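PDB 3G40: Na-K-Cl cotransporter from Methanosarcina acetivorans, which probably carries chloride across the membrane together with monovalent cations, the crystallised portion being its cytoplasmic C-terminal domain. Local coordinates for residues N22-V27 with V98-L103; R116-R121 with E125-I130; E129-A134 with P254-D259; K146-G151 with H263-A268; L160-R165 with G176-A181. All blocks are in the same frame, centred on the assembly; numbering follows the deposited sequence.

How the contacts relate
Read from the N terminus, the chain first closes a long loop at contact 1, where the helix of 98-103 comes back over the strand of 22-27. Contact 2 follows as a short local closure, 116-121 folding onto the start of helix 124-136. Contact 3 opens on the last turn used by contact 2 and runs far ahead to 254-259, joining the first half of the chain to the second. Contact 4 crosses it, since 146-151 lies within the span of contact 3 while 263-268 lies beyond its end, farther along helix 258-268. Contact 5 is a local closure contained within both wide spans; it secures helix 179-192 to the other half of the ten-stranded sheet.

Contact 1 (N22-V27 with V98-L103)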
# COMPACT_ATOMS: atom_id res chain seq x y z
N ASN A 22 12.90 -1.88 -17.87
CA ASN A 22 11.77 -2.20 -18.75
C ASN A 22 11.16 -3.52 -18.27
O ASN A 22 11.76 -4.56 -18.44
CB ASN A 22 12.24 -2.31 -20.19
CG ASN A 22 12.85 -1.02 -20.70
OD1 ASN A 22 12.23 0.03 -20.65
ND2 ASN A 22 14.09 -1.10 -21.20
N LEU A 23 9.99 -3.45 -17.64
CA LEU A 23 9.40 -4.62 -17.01
C LEU A 23 8.39 -5.30 -17.92
O LEU A 23 7.63 -4.64 -18.62
CB LEU A 23 8.67 -4.23 -15.72
CG LEU A 23 9.48 -3.43 -14.71
CD1 LEU A 23 8.65 -3.16 -13.45
CD2 LEU A 23 10.75 -4.19 -14.39
N LEU A 24 8.38 -6.63 -17.89
CA LEU A 24 7.27 -7.40 -18.42
C LEU A 24 6.47 -7.88 -17.22
O LEU A 24 6.99 -8.58 -16.35
CB LEU A 24 7.78 -8.59 -19.22
CG LEU A 24 6.70 -9.50 -19.81
CD1 LEU A 24 5.83 -8.72 -20.80
CD2 LEU A 24 7.35 -10.67 -20.50
N VAL A 25 5.21 -7.47 -17.15
CA VAL A 25 4.37 -7.74 -15.99
C VAL A 25 3.14 -8.57 -16.38
O VAL A 25 2.18 -8.04 -16.93
CB VAL A 25 3.90 -6.42 -15.33
CG1 VAL A 25 3.09 -6.70 -14.07
CG2 VAL A 25 5.10 -5.51 -15.03
N PRO A 26 3.16 -9.88 -16.08
CA PRO A 26 1.95 -10.67 -16.32
C PRO A 26 0.84 -10.23 -15.37
O PRO A 26 1.10 -9.96 -14.19
CB PRO A 26 2.38 -12.10 -16.00
CG PRO A 26 3.87 -12.06 -15.78
CD PRO A 26 4.23 -10.66 -15.43
N VAL A 27 -0.38 -10.15 -15.89
CA VAL A 27 -1.52 -9.74 -15.10
C VAL A 27 -2.68 -10.72 -15.30
O VAL A 27 -3.17 -10.89 -16.41
CB VAL A 27 -2.00 -8.35 -15.53
CG1 VAL A 27 -3.25 -7.97 -14.75
CG2 VAL A 27 -0.90 -7.33 -15.33
N VAL A 98 5.74 -17.20 -24.65
CA VAL A 98 5.41 -16.45 -25.86
C VAL A 98 5.56 -14.95 -25.60
O VAL A 98 6.10 -14.22 -26.44
CB VAL A 98 3.97 -16.75 -26.34
CG1 VAL A 98 3.59 -15.83 -27.49
CG2 VAL A 98 3.83 -18.22 -26.73
N GLY A 99 5.08 -14.51 -24.45
CA GLY A 99 5.20 -13.11 -24.07
C GLY A 99 6.63 -12.62 -24.15
O GLY A 99 6.91 -11.59 -24.76
N MET A 100 7.54 -13.37 -23.54
CA MET A 100 8.96 -13.01 -23.54
C MET A 100 9.58 -13.20 -24.93
O MET A 100 10.41 -12.41 -25.37
CB MET A 100 9.71 -13.83 -22.50
CG MET A 100 9.11 -13.76 -21.11
SD MET A 100 10.14 -14.59 -19.87
CE MET A 100 10.39 -16.19 -20.64
N GLU A 101 9.17 -14.27 -25.61
CA GLU A 101 9.67 -14.56 -26.94
C GLU A 101 9.37 -13.39 -27.88
O GLU A 101 10.19 -13.03 -28.72
CB GLU A 101 9.05 -15.84 -27.49
CG GLU A 101 9.59 -16.28 -28.83
CD GLU A 101 11.08 -16.59 -28.79
OE1 GLU A 101 11.46 -17.75 -29.05
OE2 GLU A 101 11.88 -15.67 -28.50
N ALA A 102 8.19 -12.81 -27.71
CA ALA A 102 7.75 -11.72 -28.57
C ALA A 102 8.57 -10.45 -28.36
O ALA A 102 8.67 -9.60 -29.25
CB ALA A 102 6.26 -11.44 -28.35
N LEU A 103 9.16 -10.33 -27.17
CA LEU A 103 9.95 -9.15 -26.80
C LEU A 103 11.22 -8.99 -27.64
O LEU A 103 11.71 -7.88 -27.82
CB LEU A 103 10.30 -9.21 -25.31
CG LEU A 103 9.25 -8.74 -24.29
CD1 LEU A 103 9.62 -7.37 -23.73
CD2 LEU A 103 7.85 -8.72 -24.88
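Leu-24 and Met-100 show how a single branched side chain can join a sheet to the helix that covers it. The CB of Leu-24 leaves strand 22-27 toward helix 94-103 without itself reaching it. Its CG stands anti to the backbone N (chi1 179°), which extends the chain outward from the strand and splits the two methyls over the helix. CD2 does the touching: it lies 3.6 Å from CG of Met-100 and also meets the helix backbone, 4.2 Å from C of Gly-99. CD1 is less engaged, with CD2 of Leu-103 at 4.6 Å. The helix belongs to the crossover from strand 81-86 to strand 112-116, which passes over strands 49-54 and 22-27 in the parallel, Rossmann-like half of the sheet. Leu-24 also packs on Lys-51 and Leu-53 of the adjacent strand, while the preceding Leu-23 points away, into helix 30-44. The Met-100 side chain crosses that of Leu-24 at about a right angle, and its closest contact is made by CG. Beyond that atom the chain bends at chi3 (-52°) and leads off toward helix 124-136, where CE of Met-100 comes to rest against CA of Ala-134. No hydrogen bond joins strand and helix here.

Contact 2 (R116-R121 with E125-I130)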
# COMPACT_ATOMS: atom_id res chain seq x y z
N ARG A 116 4.97 -11.82 -8.97
CA ARG A 116 4.53 -11.77 -7.59
C ARG A 116 4.69 -13.17 -7.00
O ARG A 116 4.39 -14.18 -7.65
CB ARG A 116 3.07 -11.31 -7.54
CG ARG A 116 2.45 -11.23 -6.16
CD ARG A 116 0.95 -10.94 -6.25
NE ARG A 116 0.24 -11.48 -5.10
CZ ARG A 116 -0.42 -12.64 -5.12
NH1 ARG A 116 -0.46 -13.36 -6.23
NH2 ARG A 116 -1.04 -13.07 -4.02
N LEU A 117 5.18 -13.24 -5.77
CA LEU A 117 5.29 -14.51 -5.06
C LEU A 117 4.02 -14.68 -4.23
O LEU A 117 3.83 -13.99 -3.22
CB LEU A 117 6.53 -14.51 -4.15
CG LEU A 117 6.90 -15.80 -3.41
CD1 LEU A 117 7.15 -16.96 -4.36
CD2 LEU A 117 8.12 -15.58 -2.51
N PRO A 118 3.14 -15.59 -4.64
CA PRO A 118 1.86 -15.75 -3.93
C PRO A 118 2.06 -16.44 -2.58
O PRO A 118 3.09 -17.08 -2.36
CB PRO A 118 1.05 -16.66 -4.86
CG PRO A 118 1.78 -16.65 -6.18
CD PRO A 118 3.22 -16.42 -5.85
N GLU A 119 1.08 -16.29 -1.69
CA GLU A 119 1.08 -17.02 -0.43
C GLU A 119 0.84 -18.52 -0.67
O GLU A 119 1.48 -19.36 -0.04
CB GLU A 119 0.04 -16.46 0.54
CG GLU A 119 0.30 -15.02 0.98
CD GLU A 119 -0.45 -14.65 2.25
OE1 GLU A 119 -1.30 -13.73 2.19
OE2 GLU A 119 -0.19 -15.27 3.30
N ASN A 120 -0.07 -18.85 -1.57
CA ASN A 120 -0.32 -20.26 -1.89
C ASN A 120 0.76 -20.86 -2.80
O ASN A 120 1.19 -20.23 -3.77
CB ASN A 120 -1.72 -20.47 -2.48
CG ASN A 120 -1.77 -20.23 -3.98
OD1 ASN A 120 -1.24 -19.25 -4.49
ND2 ASN A 120 -2.43 -21.14 -4.69
N ARG A 121 1.19 -22.07 -2.47
CA ARG A 121 2.31 -22.71 -3.15
C ARG A 121 1.92 -23.45 -4.42
O ARG A 121 2.76 -24.05 -5.09
CB ARG A 121 3.03 -23.64 -2.16
CG ARG A 121 3.45 -22.92 -0.89
CD ARG A 121 3.77 -23.86 0.26
NE ARG A 121 5.04 -24.55 0.08
CZ ARG A 121 5.16 -25.87 -0.05
NH1 ARG A 121 4.09 -26.65 -0.02
NH2 ARG A 121 6.36 -26.42 -0.21
N GLU A 125 6.04 -24.56 -8.97
CA GLU A 125 6.77 -25.23 -10.03
C GLU A 125 6.76 -24.42 -11.33
O GLU A 125 7.81 -24.23 -11.95
CB GLU A 125 6.26 -26.65 -10.26
CG GLU A 125 7.32 -27.52 -10.89
CD GLU A 125 8.70 -27.27 -10.27
OE1 GLU A 125 8.84 -27.43 -9.04
OE2 GLU A 125 9.63 -26.92 -11.02
N GLU A 126 5.59 -23.96 -11.75
CA GLU A 126 5.49 -23.10 -12.93
C GLU A 126 6.34 -21.84 -12.75
O GLU A 126 7.09 -21.45 -13.63
CB GLU A 126 4.04 -22.70 -13.21
CG GLU A 126 3.17 -23.82 -13.74
CD GLU A 126 1.80 -23.32 -14.19
OE1 GLU A 126 1.50 -22.13 -13.94
OE2 GLU A 126 1.04 -24.11 -14.78
N ILE A 127 6.19 -21.22 -11.58
CA ILE A 127 6.95 -20.02 -11.26
C ILE A 127 8.45 -20.26 -11.40
O ILE A 127 9.16 -19.48 -12.04
CB ILE A 127 6.61 -19.51 -9.85
CG1 ILE A 127 5.21 -18.88 -9.85
CG2 ILE A 127 7.65 -18.52 -9.36
CD1 ILE A 127 4.81 -18.29 -8.53
N ARG A 128 8.92 -21.36 -10.81
CA ARG A 128 10.32 -21.75 -10.91
C ARG A 128 10.72 -21.96 -12.37
O ARG A 128 11.81 -21.56 -12.79
CB ARG A 128 10.56 -23.03 -10.11
CG ARG A 128 11.88 -23.07 -9.35
CD ARG A 128 11.97 -24.34 -8.51
NE ARG A 128 10.76 -24.54 -7.71
CZ ARG A 128 10.38 -25.71 -7.20
NH1 ARG A 128 11.10 -26.80 -7.42
NH2 ARG A 128 9.26 -25.78 -6.49
N GLU A 129 9.84 -22.59 -13.14
CA GLU A 129 10.12 -22.86 -14.54
C GLU A 129 10.19 -21.55 -15.34
O GLU A 129 11.04 -21.39 -16.21
CB GLU A 129 9.04 -23.77 -15.13
CG GLU A 129 9.31 -24.20 -16.56
CD GLU A 129 10.70 -24.78 -16.74
OE1 GLU A 129 11.25 -25.34 -15.76
OE2 GLU A 129 11.24 -24.68 -17.86
N ILE A 130 9.28 -20.63 -15.02
CA ILE A 130 9.27 -19.32 -15.65
C ILE A 130 10.59 -18.60 -15.37
O ILE A 130 11.22 -18.06 -16.28
CB ILE A 130 8.09 -18.47 -15.13
CG1 ILE A 130 6.78 -18.97 -15.73
CG2 ILE A 130 8.29 -17.00 -15.48
CD1 ILE A 130 6.74 -18.88 -17.23
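Pro-118 and Ile-127 meet where the chain leaves strand 112-116 and turns into helix 124-136, a beta-alpha connection of the alpha/beta fold. Along the helix, Glu-125 comes first and turns to its own neighbour: its OE1 lies 2.9 Å from NH1 of Arg-128, but well out of the guanidinium plane, so charge and not a directed N-H holds the two together. Ile-127 carries the contact. With CG1 anti to the carbonyl carbon (chi1 -73°) and the chain extended beyond it, CD1 is brought end-on to a corner of the proline, 3.6 Å from CD of Pro-118, and grazes the main chain at O of Arg-116, 4.2 Å away. Its other branch, CG2, packs against CD1 of Leu-258 at 3.6 Å, so the one residue touches both the loop and helix 258-268. Arg-128 folds back over the Glu-125 carboxylate. It keeps 6.9 Å between its NH2 and that of Arg-121, whose positive charge is probably offset by its salt bridge to Asp-259. Ile-130, one turn after Ile-127, faces Leu-113 and Leu-115 of the strand, and its N donates to O of Glu-126 at 2.7 Å.

Contact 3 (E129-A134 with P254-D259); sequences EIIRKA and PNPDLD
Ile-131 sits in regular helix, whereas the chain it meets runs extended from Asn-255 through Pro-256 to Asp-257 before turning into a new helix at Leu-258. The ends of the isoleucine branches meet the CG corner of Pro-256. CG1 of Ile-131 is anti to the carbonyl carbon (chi1 -69°) and CG2 anti to the backbone N, a fork that sets CG2 and CD1 each 4.0 Å from CG of Pro-256. CG2 also approaches O of Pro-254, and CD1 touches CD2 of Leu-258 more loosely, at 4.4 Å. Polar groups serve each side separately. On the outer part of helix 124-136, NH2 of Arg-132 donates an almost straight bond (175°) of 2.9 Å to the syn lone pair of Glu-129 OE2, which lies in the guanidinium plane; NE adds a weak bond to OE1. Asp-257 is the N-cap of the other helix, its OD1 receiving a weak bond of 3.1 Å from Asp-259 N. Ile-131 further packs on Leu-115 of strand 112-116 and on Leu-252, just past strand 247-251, so helix 124-136 is wedged between its own half of the sheet and the loop that leads from the other half into helix 258-268.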
# COMPACT_ATOMS: atom_id res chain seq x y z
N GLU A 129 9.84 -22.59 -13.14
CA GLU A 129 10.12 -22.86 -14.54
C GLU A 129 10.19 -21.55 -15.34
O GLU A 129 11.04 -21.39 -16.21
CB GLU A 129 9.04 -23.77 -15.13
CG GLU A 129 9.31 -24.20 -16.56
CD GLU A 129 10.70 -24.78 -16.74
OE1 GLU A 129 11.25 -25.34 -15.76
OE2 GLU A 129 11.24 -24.68 -17.86
N ILE A 130 9.28 -20.63 -15.02
CA ILE A 130 9.27 -19.32 -15.65
C ILE A 130 10.59 -18.60 -15.37
O ILE A 130 11.22 -18.06 -16.28
CB ILE A 130 8.09 -18.47 -15.13
CG1 ILE A 130 6.78 -18.97 -15.73
CG2 ILE A 130 8.29 -17.00 -15.48
CD1 ILE A 130 6.74 -18.88 -17.23
N ILE A 131 11.00 -18.62 -14.11
CA ILE A 131 12.25 -17.99 -13.67
C ILE A 131 13.46 -18.57 -14.40
O ILE A 131 14.35 -17.84 -14.84
CB ILE A 131 12.43 -18.15 -12.15
CG1 ILE A 131 11.40 -17.29 -11.42
CG2 ILE A 131 13.85 -17.79 -11.74
CD1 ILE A 131 11.36 -17.52 -9.92
N ARG A 132 13.48 -19.89 -14.54
CA ARG A 132 14.56 -20.58 -15.23
C ARG A 132 14.60 -20.16 -16.71
O ARG A 132 15.67 -19.90 -17.27
CB ARG A 132 14.34 -22.08 -15.10
CG ARG A 132 15.59 -22.93 -15.02
CD ARG A 132 15.20 -24.41 -14.92
NE ARG A 132 14.34 -24.80 -16.03
CZ ARG A 132 14.71 -25.63 -17.01
NH1 ARG A 132 15.92 -26.17 -17.00
NH2 ARG A 132 13.86 -25.92 -17.98
N LYS A 133 13.42 -20.08 -17.32
CA LYS A 133 13.27 -19.72 -18.73
C LYS A 133 13.66 -18.27 -19.04
O LYS A 133 14.13 -17.98 -20.13
CB LYS A 133 11.82 -19.95 -19.19
CG LYS A 133 11.35 -21.40 -19.20
CD LYS A 133 11.72 -22.12 -20.49
CE LYS A 133 11.08 -23.50 -20.56
NZ LYS A 133 11.80 -24.45 -21.45
N ALA A 134 13.43 -17.37 -18.08
CA ALA A 134 13.63 -15.94 -18.33
C ALA A 134 15.06 -15.62 -18.74
O ALA A 134 15.30 -14.74 -19.56
CB ALA A 134 13.21 -15.10 -17.11
N PRO A 254 19.32 -18.53 -9.40
CA PRO A 254 18.80 -19.01 -10.69
C PRO A 254 17.90 -20.24 -10.53
O PRO A 254 17.06 -20.52 -11.39
CB PRO A 254 20.07 -19.41 -11.45
CG PRO A 254 21.14 -18.56 -10.86
CD PRO A 254 20.78 -18.32 -9.43
N ASN A 255 18.11 -20.96 -9.44
CA ASN A 255 17.32 -22.14 -9.10
C ASN A 255 16.81 -21.97 -7.68
O ASN A 255 17.35 -22.55 -6.74
CB ASN A 255 18.20 -23.40 -9.20
CG ASN A 255 17.51 -24.63 -8.64
OD1 ASN A 255 16.28 -24.67 -8.51
ND2 ASN A 255 18.30 -25.65 -8.30
N PRO A 256 15.77 -21.15 -7.53
CA PRO A 256 15.37 -20.59 -6.23
C PRO A 256 14.57 -21.54 -5.35
O PRO A 256 13.80 -22.36 -5.85
CB PRO A 256 14.48 -19.40 -6.62
CG PRO A 256 14.44 -19.36 -8.14
CD PRO A 256 14.87 -20.71 -8.61
N ASP A 257 14.75 -21.41 -4.04
CA ASP A 257 13.87 -22.05 -3.07
C ASP A 257 12.82 -21.02 -2.66
O ASP A 257 13.07 -20.18 -1.80
CB ASP A 257 14.66 -22.50 -1.84
CG ASP A 257 13.81 -23.26 -0.84
OD1 ASP A 257 12.57 -23.27 -0.98
OD2 ASP A 257 14.39 -23.85 0.10
N LEU A 258 11.65 -21.10 -3.29
CA LEU A 258 10.58 -20.14 -3.08
C LEU A 258 10.06 -20.13 -1.64
O LEU A 258 9.52 -19.12 -1.17
CB LEU A 258 9.42 -20.39 -4.04
CG LEU A 258 9.71 -20.27 -5.54
CD1 LEU A 258 8.41 -20.27 -6.33
CD2 LEU A 258 10.51 -19.03 -5.84
N ASP A 259 10.21 -21.26 -0.94
CA ASP A 259 9.80 -21.33 0.46
C ASP A 259 10.77 -20.55 1.34
O ASP A 259 10.38 -19.96 2.34
CB ASP A 259 9.71 -22.79 0.93
CG ASP A 259 8.42 -23.46 0.49
OD1 ASP A 259 7.45 -22.74 0.15
OD2 ASP A 259 8.38 -24.70 0.47

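Contact 4 (K146-G151 with H263-A268); sequences KHPQAG and HLMEKA
Met-265 lays its sulfur against the ring of His-147, SD standing 3.5 Å from CD2. The approach is oblique: SD lies 4.3 Å from the centroid of the His-147 ring and 54° off its normal. The same sulfur meets CD of Pro-148 at 4.0 Å, and CE of Met-265 comes near O of Lys-146. This reach depends on a methionine chain that leaves CA with CG anti to the backbone N and then bends sharply (chi2 -97°). A water adds a polar link, 2.8 Å from NE2 of His-147, and donates a bond of 2.7 Å to O of Glu-266. What fixes the ring is its other nitrogen: ND1 of His-147 accepts from N of Ala-150 at 3.1 Å in a nearly straight bond (178°), and from N of Gln-149 at the same length, both donors tilted from the ring plane. With an alanine in place of this histidine, the two N-H groups would probably lose their acceptor, the water would be left with its bond to Glu-266, and the sulfur would face a gap. Farther out, Ser-271 OG bonds N of His-147 and O of Gly-151, while Arg-31 of the second subunit packs on the histidine. The N-H of Gly-151 returns to O of His-147, closing an alpha turn just beyond strand 140-145 and beside the last turns of helix 258-268, at the join between the two halves of the alpha/beta sheet.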
# COMPACT_ATOMS: atom_id res chain seq x y z
N LYS A 146 5.24 -9.34 -1.20
CA LYS A 146 4.69 -8.22 -0.45
C LYS A 146 4.11 -8.69 0.86
O LYS A 146 3.30 -9.61 0.89
CB LYS A 146 3.61 -7.49 -1.27
CG LYS A 146 3.00 -6.32 -0.52
CD LYS A 146 2.42 -5.26 -1.47
CE LYS A 146 0.94 -5.44 -1.66
NZ LYS A 146 0.35 -4.26 -2.37
N HIS A 147 4.52 -8.08 1.97
CA HIS A 147 4.02 -8.51 3.26
C HIS A 147 2.54 -8.19 3.39
O HIS A 147 2.13 -7.06 3.13
CB HIS A 147 4.80 -7.86 4.40
CG HIS A 147 4.56 -8.51 5.73
ND1 HIS A 147 3.45 -8.24 6.49
CD2 HIS A 147 5.26 -9.45 6.40
CE1 HIS A 147 3.48 -8.98 7.59
NE2 HIS A 147 4.57 -9.72 7.56
N PRO A 148 1.73 -9.19 3.79
CA PRO A 148 0.26 -9.09 3.77
C PRO A 148 -0.28 -8.08 4.77
O PRO A 148 -1.42 -7.65 4.62
CB PRO A 148 -0.21 -10.49 4.16
CG PRO A 148 0.99 -11.36 4.09
CD PRO A 148 2.19 -10.50 4.27
N GLN A 149 0.51 -7.70 5.77
CA GLN A 149 0.08 -6.68 6.73
C GLN A 149 0.83 -5.37 6.54
O GLN A 149 0.22 -4.30 6.48
CB GLN A 149 0.29 -7.16 8.17
CG GLN A 149 -0.77 -8.13 8.68
CD GLN A 149 -0.52 -9.56 8.24
OE1 GLN A 149 0.58 -10.10 8.44
NE2 GLN A 149 -1.53 -10.19 7.66
N ALA A 150 2.15 -5.45 6.47
CA ALA A 150 2.99 -4.25 6.41
C ALA A 150 3.03 -3.61 5.02
O ALA A 150 3.33 -2.43 4.90
CB ALA A 150 4.41 -4.55 6.87
N GLY A 151 2.75 -4.38 3.97
CA GLY A 151 2.94 -3.87 2.62
C GLY A 151 4.34 -3.27 2.53
O GLY A 151 5.30 -3.88 3.01
N HIS A 263 9.83 -17.47 3.70
CA HIS A 263 10.28 -17.47 5.08
C HIS A 263 11.00 -16.18 5.45
O HIS A 263 10.86 -15.67 6.56
CB HIS A 263 11.19 -18.67 5.36
CG HIS A 263 11.79 -18.67 6.73
ND1 HIS A 263 11.04 -18.89 7.87
CD2 HIS A 263 13.06 -18.47 7.15
CE1 HIS A 263 11.82 -18.83 8.93
NE2 HIS A 263 13.05 -18.57 8.52
N LEU A 264 11.80 -15.65 4.52
CA LEU A 264 12.51 -14.41 4.79
C LEU A 264 11.53 -13.26 5.00
O LEU A 264 11.71 -12.44 5.90
CB LEU A 264 13.51 -14.10 3.66
CG LEU A 264 14.83 -14.88 3.72
CD1 LEU A 264 15.62 -14.76 2.41
CD2 LEU A 264 15.70 -14.45 4.91
N MET A 265 10.48 -13.22 4.19
CA MET A 265 9.52 -12.15 4.30
C MET A 265 8.76 -12.23 5.62
O MET A 265 8.53 -11.21 6.28
CB MET A 265 8.54 -12.15 3.10
CG MET A 265 7.47 -11.09 3.24
SD MET A 265 5.95 -11.80 3.90
CE MET A 265 5.38 -12.67 2.46
N GLU A 266 8.40 -13.44 6.03
CA GLU A 266 7.65 -13.64 7.26
C GLU A 266 8.49 -13.28 8.48
O GLU A 266 7.99 -12.67 9.42
CB GLU A 266 7.19 -15.09 7.37
CG GLU A 266 6.12 -15.46 6.36
CD GLU A 266 6.04 -16.95 6.12
OE1 GLU A 266 6.75 -17.71 6.82
OE2 GLU A 266 5.27 -17.37 5.23
N LYS A 267 9.75 -13.68 8.46
CA LYS A 267 10.69 -13.39 9.54
C LYS A 267 10.97 -11.89 9.63
O LYS A 267 11.02 -11.32 10.72
CB LYS A 267 12.00 -14.15 9.33
CG LYS A 267 13.06 -13.88 10.36
CD LYS A 267 14.43 -14.33 9.86
CE LYS A 267 14.46 -15.82 9.55
NZ LYS A 267 15.81 -16.28 9.10
N ALA A 268 11.13 -11.25 8.47
CA ALA A 268 11.36 -9.81 8.39
C ALA A 268 10.20 -8.99 8.93
O ALA A 268 10.40 -7.92 9.52
CB ALA A 268 11.66 -9.42 6.95
O HOH W 1 5.52 -11.61 9.45

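Contact 5 (L160-R165 with G176-A181)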
# COMPACT_ATOMS: atom_id res chain seq x y z
N LEU A 160 19.81 -3.67 1.21
CA LEU A 160 20.27 -4.51 0.10
C LEU A 160 21.16 -5.59 0.72
O LEU A 160 22.21 -5.28 1.29
CB LEU A 160 21.09 -3.68 -0.89
CG LEU A 160 21.22 -3.97 -2.38
CD1 LEU A 160 22.68 -3.76 -2.71
CD2 LEU A 160 20.67 -5.34 -2.90
N TRP A 161 20.74 -6.85 0.61
CA TRP A 161 21.49 -7.97 1.14
C TRP A 161 22.47 -8.50 0.11
O TRP A 161 22.08 -8.95 -0.96
CB TRP A 161 20.54 -9.09 1.58
CG TRP A 161 19.76 -8.72 2.78
CD1 TRP A 161 18.58 -8.04 2.81
CD2 TRP A 161 20.12 -8.95 4.14
NE1 TRP A 161 18.17 -7.85 4.11
CE2 TRP A 161 19.10 -8.41 4.95
CE3 TRP A 161 21.21 -9.58 4.76
CZ2 TRP A 161 19.13 -8.48 6.34
CZ3 TRP A 161 21.23 -9.65 6.15
CH2 TRP A 161 20.21 -9.10 6.92
N ILE A 162 23.74 -8.45 0.45
CA ILE A 162 24.80 -8.86 -0.45
C ILE A 162 25.37 -10.19 0.01
O ILE A 162 25.83 -10.32 1.15
CB ILE A 162 25.88 -7.78 -0.51
CG1 ILE A 162 25.27 -6.52 -1.14
CG2 ILE A 162 27.09 -8.27 -1.28
CD1 ILE A 162 26.16 -5.32 -1.13
N GLU A 163 25.31 -11.19 -0.87
CA GLU A 163 25.69 -12.55 -0.52
C GLU A 163 27.17 -12.66 -0.17
O GLU A 163 28.01 -11.96 -0.74
CB GLU A 163 25.38 -13.51 -1.68
CG GLU A 163 23.89 -13.66 -1.98
CD GLU A 163 23.10 -14.18 -0.79
OE1 GLU A 163 23.68 -14.94 0.03
OE2 GLU A 163 21.91 -13.83 -0.66
N ASN A 164 27.48 -13.54 0.78
CA ASN A 164 28.86 -13.78 1.16
C ASN A 164 29.69 -14.08 -0.08
O ASN A 164 29.37 -14.98 -0.86
CB ASN A 164 28.94 -14.95 2.14
CG ASN A 164 30.28 -15.01 2.87
OD1 ASN A 164 31.06 -14.06 2.87
ND2 ASN A 164 30.55 -16.15 3.50
N ARG A 165 30.75 -13.30 -0.28
CA ARG A 165 31.59 -13.46 -1.46
C ARG A 165 32.91 -14.16 -1.12
O ARG A 165 33.11 -15.33 -1.42
CB ARG A 165 31.85 -12.10 -2.10
CG ARG A 165 30.58 -11.38 -2.52
CD ARG A 165 30.90 -10.00 -3.07
NE ARG A 165 31.62 -10.06 -4.33
CZ ARG A 165 31.03 -10.15 -5.52
NH1 ARG A 165 29.70 -10.19 -5.59
NH2 ARG A 165 31.75 -10.20 -6.63
N GLY A 176 28.76 -10.48 -10.41
CA GLY A 176 28.03 -11.73 -10.38
C GLY A 176 26.55 -11.44 -10.22
O GLY A 176 26.08 -10.39 -10.64
N ASN A 177 25.82 -12.35 -9.58
CA ASN A 177 24.36 -12.21 -9.52
C ASN A 177 23.88 -11.19 -8.49
O ASN A 177 23.22 -11.54 -7.51
CB ASN A 177 23.71 -13.58 -9.25
CG ASN A 177 22.20 -13.53 -9.36
OD1 ASN A 177 21.64 -12.72 -10.10
ND2 ASN A 177 21.53 -14.40 -8.62
N MET A 178 24.19 -9.91 -8.72
CA MET A 178 23.72 -8.86 -7.83
C MET A 178 23.56 -7.50 -8.51
O MET A 178 23.26 -6.50 -7.86
CB MET A 178 24.65 -8.71 -6.60
CG MET A 178 26.00 -8.07 -6.92
SD MET A 178 26.91 -7.53 -5.44
CE MET A 178 27.07 -9.09 -4.57
N ASP A 179 23.76 -7.46 -9.83
CA ASP A 179 23.66 -6.19 -10.54
C ASP A 179 22.25 -5.60 -10.49
O ASP A 179 22.08 -4.40 -10.22
CB ASP A 179 24.11 -6.34 -11.99
CG ASP A 179 25.58 -6.64 -12.11
OD1 ASP A 179 26.35 -5.70 -12.38
OD2 ASP A 179 25.95 -7.81 -11.93
N LEU A 180 21.24 -6.44 -10.76
CA LEU A 180 19.85 -5.99 -10.77
C LEU A 180 19.45 -5.57 -9.35
O LEU A 180 18.79 -4.55 -9.15
CB LEU A 180 18.93 -7.11 -11.27
CG LEU A 180 17.69 -6.81 -12.13
CD1 LEU A 180 16.62 -7.89 -11.92
CD2 LEU A 180 17.13 -5.42 -11.90
N ALA A 181 19.87 -6.36 -8.35
CA ALA A 181 19.60 -6.02 -6.95
C ALA A 181 20.10 -4.62 -6.60
O ALA A 181 19.37 -3.81 -6.03
CB ALA A 181 20.23 -7.07 -6.01
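Leu-160 and Ala-181 make the first of the apolar contacts, CD2 of Leu-160 lying 3.6 Å from CB of Ala-181 and nearly as close to its carbonyl oxygen. In the second, CE of Met-178 meets CG2 of Ile-162 at 3.4 Å. Met-178 gets there by holding CG between its backbone N and carbonyl carbon (chi1 73°) and by bending again at chi3, which carries the methyl to the isoleucine, the two side chains crossing at a slant. Together these pairs hold the start of helix 179-192 against strand 157-161, in a beta-alpha-beta crossover whose next strand, 195-201, lies parallel beside the first. Among charged groups, the guanidinium of Arg-165 brings its edge to the same methionine methyl; the 3.0 Å between NH1 of Arg-165 and CE of Met-178 is so short that the placing of CE, and with it the distance to Ile-162, is doubtful. The polar partner of NH1 is O of Leu-175. Backbone bonds shape the entry to the helix. N of Met-178 donates to O of Gly-176 at 2.7 Å, forming an inverse gamma turn centred on Asn-177. Met-178 then holds the N-cap position, and the following N-H groups of Asp-179 and Leu-180 are taken up by the carboxylate of Asp-277.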